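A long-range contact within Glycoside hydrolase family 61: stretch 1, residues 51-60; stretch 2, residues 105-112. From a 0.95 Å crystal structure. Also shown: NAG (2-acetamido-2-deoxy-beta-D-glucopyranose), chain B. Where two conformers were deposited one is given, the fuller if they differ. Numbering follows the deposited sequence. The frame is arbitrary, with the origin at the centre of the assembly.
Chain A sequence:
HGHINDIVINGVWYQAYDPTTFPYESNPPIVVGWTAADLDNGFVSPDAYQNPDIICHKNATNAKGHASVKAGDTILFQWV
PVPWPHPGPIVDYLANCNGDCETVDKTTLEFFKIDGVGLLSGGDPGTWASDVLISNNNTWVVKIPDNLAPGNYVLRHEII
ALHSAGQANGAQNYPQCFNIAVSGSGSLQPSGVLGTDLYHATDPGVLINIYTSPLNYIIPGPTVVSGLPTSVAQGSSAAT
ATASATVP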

# COMPACT_ATOMS: atom_id res chain seq x y z
N ASN A 51 -17.01 1.29 2.16
CA ASN A 51 -17.11 0.21 3.14
C ASN A 51 -15.77 0.07 3.83
O ASN A 51 -14.74 0.32 3.20
CB ASN A 51 -17.40 -1.10 2.36
CG ASN A 51 -17.56 -2.31 3.26
OD1 ASN A 51 -16.58 -3.05 3.67
ND2 ASN A 51 -18.79 -2.54 3.66
N PRO A 52 -15.73 -0.42 5.08
CA PRO A 52 -14.47 -0.59 5.77
C PRO A 52 -13.45 -1.46 5.06
O PRO A 52 -12.25 -1.33 5.34
CB PRO A 52 -14.91 -1.21 7.12
CG PRO A 52 -16.30 -1.74 6.91
CD PRO A 52 -16.89 -0.81 5.93
N ASP A 53 -13.88 -2.35 4.19
CA ASP A 53 -12.93 -3.21 3.47
C ASP A 53 -11.88 -2.44 2.69
O ASP A 53 -10.79 -2.96 2.48
CB ASP A 53 -13.68 -4.15 2.51
CG ASP A 53 -14.39 -5.30 3.19
OD1 ASP A 53 -14.21 -5.52 4.41
OD2 ASP A 53 -15.14 -6.00 2.45
N ILE A 54 -12.19 -1.23 2.20
CA ILE A 54 -11.17 -0.51 1.40
C ILE A 54 -10.01 -0.06 2.26
O ILE A 54 -8.93 0.24 1.72
CB ILE A 54 -11.82 0.70 0.69
CG1 ILE A 54 -10.92 1.27 -0.41
CG2 ILE A 54 -12.22 1.81 1.68
CD1 ILE A 54 -10.45 0.29 -1.47
N ILE A 55 -10.17 0.02 3.59
CA ILE A 55 -9.13 0.63 4.41
C ILE A 55 -7.87 -0.21 4.39
O ILE A 55 -6.78 0.25 4.03
CB ILE A 55 -9.66 0.86 5.84
CG1 ILE A 55 -10.91 1.77 5.84
CG2 ILE A 55 -8.56 1.44 6.70
CD1 ILE A 55 -11.67 1.71 7.15
N CYS A 56 -7.98 -1.48 4.78
CA CYS A 56 -6.87 -2.43 4.89
C CYS A 56 -7.22 -3.80 4.29
O CYS A 56 -6.61 -4.81 4.65
CB CYS A 56 -6.39 -2.56 6.33
SG CYS A 56 -5.56 -1.07 6.95
N HIS A 57 -8.16 -3.83 3.35
CA HIS A 57 -8.59 -5.06 2.67
C HIS A 57 -9.67 -5.76 3.51
O HIS A 57 -10.06 -5.33 4.60
CB HIS A 57 -7.44 -5.95 2.21
CG HIS A 57 -7.66 -6.59 0.86
ND1 HIS A 57 -8.81 -7.31 0.58
CD2 HIS A 57 -6.86 -6.64 -0.22
CE1 HIS A 57 -8.68 -7.76 -0.66
NE2 HIS A 57 -7.51 -7.37 -1.17
N LYS A 58 -10.20 -6.87 2.95
CA LYS A 58 -11.43 -7.45 3.47
C LYS A 58 -11.31 -7.89 4.93
O LYS A 58 -10.42 -8.61 5.34
CB LYS A 58 -11.84 -8.64 2.61
CG LYS A 58 -12.30 -8.21 1.24
CD LYS A 58 -12.71 -9.44 0.40
CE LYS A 58 -13.14 -9.06 -0.99
NZ LYS A 58 -13.56 -10.27 -1.74
N ASN A 59 -12.29 -7.42 5.72
CA ASN A 59 -12.44 -7.83 7.11
C ASN A 59 -11.18 -7.57 7.91
O ASN A 59 -10.96 -8.22 8.91
CB ASN A 59 -12.87 -9.30 7.21
CG ASN A 59 -14.20 -9.54 6.64
OD1 ASN A 59 -14.94 -8.62 6.32
ND2 ASN A 59 -14.56 -10.83 6.55
N ALA A 60 -10.36 -6.56 7.53
CA ALA A 60 -9.03 -6.53 8.12
C ALA A 60 -9.09 -6.19 9.61
O ALA A 60 -9.87 -5.34 10.04
CB ALA A 60 -8.15 -5.52 7.40
N ASP A 105 -8.66 2.00 15.95
CA ASP A 105 -9.85 1.69 15.17
C ASP A 105 -9.55 2.13 13.73
O ASP A 105 -9.42 3.32 13.44
CB ASP A 105 -11.01 2.46 15.77
CG ASP A 105 -12.32 2.30 15.03
OD1 ASP A 105 -12.33 1.76 13.91
OD2 ASP A 105 -13.36 2.73 15.61
N LYS A 106 -9.49 1.16 12.81
CA LYS A 106 -9.13 1.50 11.42
C LYS A 106 -10.06 2.50 10.79
O LYS A 106 -9.65 3.17 9.84
CB LYS A 106 -9.07 0.22 10.57
CG LYS A 106 -10.41 -0.44 10.30
CD LYS A 106 -10.25 -1.73 9.49
CE LYS A 106 -11.59 -2.34 9.15
NZ LYS A 106 -11.43 -3.62 8.38
N THR A 107 -11.31 2.58 11.26
CA THR A 107 -12.28 3.50 10.65
C THR A 107 -12.03 4.96 10.99
O THR A 107 -12.67 5.86 10.42
CB THR A 107 -13.72 3.13 11.05
OG1 THR A 107 -13.93 3.40 12.44
CG2 THR A 107 -14.08 1.74 10.70
N THR A 108 -11.05 5.22 11.86
CA THR A 108 -10.65 6.55 12.27
C THR A 108 -9.38 7.02 11.57
O THR A 108 -8.99 8.20 11.72
CB THR A 108 -10.43 6.65 13.81
OG1 THR A 108 -9.26 5.95 14.19
CG2 THR A 108 -11.65 6.19 14.58
N LEU A 109 -8.70 6.14 10.85
CA LEU A 109 -7.40 6.48 10.28
C LEU A 109 -7.57 7.49 9.16
O LEU A 109 -8.41 7.32 8.26
CB LEU A 109 -6.72 5.22 9.74
CG LEU A 109 -6.27 4.21 10.79
CD1 LEU A 109 -5.88 2.91 10.13
CD2 LEU A 109 -5.11 4.76 11.60
N GLU A 110 -6.74 8.55 9.19
CA GLU A 110 -6.79 9.59 8.18
C GLU A 110 -5.47 9.54 7.40
O GLU A 110 -4.39 9.92 7.89
CB GLU A 110 -7.05 10.94 8.83
CG GLU A 110 -8.43 11.00 9.48
CD GLU A 110 -8.69 12.25 10.24
OE1 GLU A 110 -7.87 13.19 10.17
OE2 GLU A 110 -9.73 12.30 10.92
N PHE A 111 -5.58 9.06 6.17
CA PHE A 111 -4.45 8.72 5.34
C PHE A 111 -3.97 9.92 4.54
O PHE A 111 -4.75 10.59 3.86
CB PHE A 111 -4.84 7.62 4.36
CG PHE A 111 -5.12 6.32 5.03
CD1 PHE A 111 -4.09 5.48 5.43
CD2 PHE A 111 -6.43 5.93 5.32
CE1 PHE A 111 -4.33 4.29 6.10
CE2 PHE A 111 -6.67 4.75 6.00
CZ PHE A 111 -5.63 3.91 6.37
N PHE A 112 -2.65 10.17 4.58
CA PHE A 112 -2.00 11.13 3.69
C PHE A 112 -1.10 10.34 2.73
O PHE A 112 -0.47 9.35 3.11
CB PHE A 112 -1.25 12.23 4.46
CG PHE A 112 -0.25 11.75 5.49
CD1 PHE A 112 -0.64 11.53 6.82
CD2 PHE A 112 1.08 11.57 5.16
CE1 PHE A 112 0.27 11.13 7.75
CE2 PHE A 112 1.99 11.19 6.12
CZ PHE A 112 1.60 10.97 7.42
C1 NAG B . -15.87 -11.18 6.14
C2 NAG B . -15.90 -12.59 5.53
C3 NAG B . -17.37 -12.94 5.25
C4 NAG B . -18.24 -12.78 6.47
C5 NAG B . -18.05 -11.41 7.07
C6 NAG B . -18.79 -11.19 8.41
C7 NAG B . -14.30 -13.48 3.91
C8 NAG B . -13.73 -13.37 2.53
N2 NAG B . -15.18 -12.59 4.27
O3 NAG B . -17.43 -14.31 4.79
O4 NAG B . -19.61 -13.00 6.14
O5 NAG B . -16.68 -11.18 7.32
O6 NAG B . -18.58 -12.28 9.30
O7 NAG B . -13.94 -14.37 4.67
O HOH W 1 -10.20 -2.99 5.91
O HOH W 2 -13.69 -4.52 6.96

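Stretch 1 enters a short, weakly bonded helix at about residues 53-56, capped by Asn51, whose OD1 accepts from Asp53 N at 2.8 Å. His57 leaves the helix with positive phi and begins a type II turn to Ala60, closed by a weak bond from Ala60 N to His57 O (3.2 Å). Stretch 2 makes a 3-10 turn over 106-108 and then runs into a strand. Asp105 braces that turn: its OD1 accepts from Thr107 N at 3.0 Å and from Thr107 OG1 at 2.7 Å. The backbones stay well apart, with CA atoms of Pro52 and Thr107 6.7 Å from each other and those of Ile55 and Lys106 7.1 Å, so side chains bridge the gap.

Lys106 does most of this. Its chi1 is p and its remaining torsions are all t, an extended arm that carries the ammonium to the turn of stretch 1, where NZ donates to Ala60 O at 2.9 Å, the one direct hydrogen bond between the stretches. Two waters complete its polar surroundings. Water 1 accepts from Lys106 NZ (2.8 Å) and donates to Pro52 O and His57 O (both 2.7 Å), while accepting from Cys56 N (2.9 Å); water 2 links NZ to Asp53 OD1, 2.8 Å from each. That same OD1 accepts from Asn59 N at 3.0 Å, tying Asp53 to the turn. On the way, the aliphatic part of the lysine packs against Pro52, CE lying 4.1 Å from its CB.

Buried Ile55 supplies the apolar contact: CD1 lies 4.0 Å from Lys106 CG and 4.0 Å from Thr107 CA, and CG2 meets the edge of the Phe111 ring 3.8 Å from CZ. Its branched side chain thus reaches both the 3-10 turn and Phe111. Altogether 356 Å² is buried. The CA-to-CB bond of Asn59 points away from stretch 2, and its ND2 is covalently bonded to NAG C1.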